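Local coordinates for superoxide dismutase [Cu-Zn] (Bacteroidetes bacterium GWA2_30_7, PDB 7B4P), which probably catalyses the dismutation of superoxide to molecular oxygen and hydrogen peroxide at a copper centre beside a zinc ion, at residues A[49-54]-A[124-129]. Sequence-based numbering, arbitrary orientation.
Sequences GFHIHE and IVHKNE. With CU (copper (II) ion), chain E.
His51, His53 and His126 converge on one copper (II) ion from two antiparallel strands, the first two from 49-53 and the third from 124-126. His51 binds the metal through ND1 at 2.2 Å, whereas His53 and His126 use NE2. The side chains of His53 and His126 approach each other from opposite directions, and their rings meet rim to rim at the copper, planes at 36°. The His51 side chain crosses that of His126 at about a right angle, the ring planes turned 61°; His51 ND1 and His126 NE2 lie 3.1 Å apart without a hydrogen bond, both being spent on copper. With CG1 anti to its carbonyl carbon (chi1 -68°), Ile124 lays CG1 over one face of the His53 ring, 3.6 Å from the centroid, a CH-pi contact, while CG2 sits over the rim of one face of the His126 ring. Cut back to alanine, Ile124 would lose CG1 and CG2, and the faces of His53 and His126 would probably be less well packed. Behind the site, His51 and Ile124 form a hydrogen-bonded pair, with His51 N to Ile124 O at 3.2 Å and Ile124 N to His51 O at 3.0 Å. His126 N bonds to Gly49 O at 2.8 Å. On the other sheet face, Phe50 CD1 meets Val125 CG2 at its ring edge. Hydrogen bonds hold the other imidazole nitrogens: His51 NE2 with Asp130 OD2, His53 ND1 with Gly67 O and His126 ND1 with Gly141 O. This copper site sits on the Cu,Zn superoxide dismutase beta-barrel, where strand 46-53 runs between 89-95 and 122-126, and strand 143-151 flanks 122-126 on its other side.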
# COMPACT_ATOMS: atom_id res chain seq x y z
N GLY A 49 12.29 13.85 -7.74
CA GLY A 49 10.84 14.11 -7.65
C GLY A 49 10.18 13.16 -6.66
O GLY A 49 10.46 11.95 -6.73
N PHE A 50 9.35 13.71 -5.77
CA PHE A 50 8.75 13.01 -4.60
C PHE A 50 7.29 13.47 -4.48
O PHE A 50 7.06 14.61 -4.04
CB PHE A 50 9.60 13.31 -3.36
CG PHE A 50 9.29 12.51 -2.13
CD1 PHE A 50 9.54 11.14 -2.09
CD2 PHE A 50 8.81 13.12 -0.98
CE1 PHE A 50 9.27 10.41 -0.94
CE2 PHE A 50 8.54 12.39 0.16
CZ PHE A 50 8.78 11.03 0.18
N HIS A 51 6.34 12.62 -4.89
CA HIS A 51 4.91 12.98 -5.05
C HIS A 51 4.00 11.85 -4.55
O HIS A 51 4.43 10.68 -4.55
CB HIS A 51 4.58 13.28 -6.52
CG HIS A 51 5.51 14.23 -7.18
ND1 HIS A 51 6.20 13.90 -8.33
CD2 HIS A 51 5.87 15.50 -6.88
CE1 HIS A 51 6.94 14.92 -8.71
NE2 HIS A 51 6.76 15.91 -7.83
N ILE A 52 2.77 12.21 -4.16
CA ILE A 52 1.62 11.27 -3.97
C ILE A 52 0.82 11.25 -5.28
O ILE A 52 0.42 12.34 -5.74
CB ILE A 52 0.75 11.69 -2.77
CG1 ILE A 52 1.54 11.66 -1.46
CG2 ILE A 52 -0.51 10.83 -2.69
CD1 ILE A 52 0.87 12.40 -0.32
N HIS A 53 0.63 10.07 -5.87
CA HIS A 53 -0.10 9.86 -7.16
C HIS A 53 -1.49 9.30 -6.87
O HIS A 53 -1.67 8.66 -5.82
CB HIS A 53 0.74 8.98 -8.10
CG HIS A 53 1.92 9.68 -8.68
ND1 HIS A 53 2.12 9.78 -10.04
CD2 HIS A 53 2.95 10.34 -8.10
CE1 HIS A 53 3.23 10.45 -10.28
NE2 HIS A 53 3.76 10.80 -9.10
N GLU A 54 -2.45 9.54 -7.77
CA GLU A 54 -3.91 9.36 -7.53
C GLU A 54 -4.26 7.88 -7.32
O GLU A 54 -5.08 7.60 -6.43
CB GLU A 54 -4.74 9.99 -8.65
CG GLU A 54 -4.58 9.31 -10.00
CD GLU A 54 -5.15 10.11 -11.17
OE1 GLU A 54 -6.22 10.72 -10.99
OE2 GLU A 54 -4.51 10.12 -12.24
N ILE A 124 5.47 8.03 -5.34
CA ILE A 124 6.35 7.83 -6.52
C ILE A 124 7.62 8.67 -6.34
O ILE A 124 7.49 9.89 -6.09
CB ILE A 124 5.62 8.17 -7.83
CG1 ILE A 124 4.50 7.18 -8.14
CG2 ILE A 124 6.59 8.30 -9.00
CD1 ILE A 124 4.98 5.80 -8.55
N VAL A 125 8.79 8.05 -6.47
CA VAL A 125 10.11 8.73 -6.55
C VAL A 125 10.52 8.73 -8.03
O VAL A 125 10.43 7.66 -8.67
CB VAL A 125 11.16 8.06 -5.66
CG1 VAL A 125 12.45 8.87 -5.61
CG2 VAL A 125 10.63 7.82 -4.25
N HIS A 126 10.94 9.89 -8.54
CA HIS A 126 11.29 10.11 -9.97
C HIS A 126 12.81 10.04 -10.14
O HIS A 126 13.53 10.18 -9.14
CB HIS A 126 10.71 11.44 -10.47
CG HIS A 126 9.22 11.44 -10.54
ND1 HIS A 126 8.53 11.10 -11.69
CD2 HIS A 126 8.29 11.74 -9.61
CE1 HIS A 126 7.24 11.19 -11.46
NE2 HIS A 126 7.06 11.59 -10.20
N LYS A 127 13.27 9.82 -11.38
CA LYS A 127 14.71 9.72 -11.74
C LYS A 127 15.37 11.10 -11.63
O LYS A 127 16.47 11.18 -11.07
CB LYS A 127 14.86 9.16 -13.16
CG LYS A 127 16.29 8.96 -13.64
CD LYS A 127 16.37 8.28 -14.99
CE LYS A 127 17.74 7.70 -15.27
NZ LYS A 127 17.73 6.86 -16.49
N ASN A 128 14.70 12.13 -12.15
CA ASN A 128 15.25 13.52 -12.24
C ASN A 128 14.58 14.41 -11.19
O ASN A 128 13.63 13.95 -10.52
CB ASN A 128 15.06 14.11 -13.64
CG ASN A 128 15.61 13.22 -14.73
OD1 ASN A 128 16.66 12.60 -14.57
ND2 ASN A 128 14.91 13.15 -15.86
N GLU A 129 15.09 15.63 -11.06
CA GLU A 129 14.60 16.68 -10.12
C GLU A 129 13.24 17.19 -10.60
O GLU A 129 13.05 17.32 -11.83
CB GLU A 129 15.63 17.81 -10.05
CG GLU A 129 15.26 18.92 -9.08
CD GLU A 129 16.26 20.06 -9.02
OE1 GLU A 129 17.33 19.94 -9.66
OE2 GLU A 129 15.99 21.06 -8.33
CU CU E . 5.32 12.14 -9.25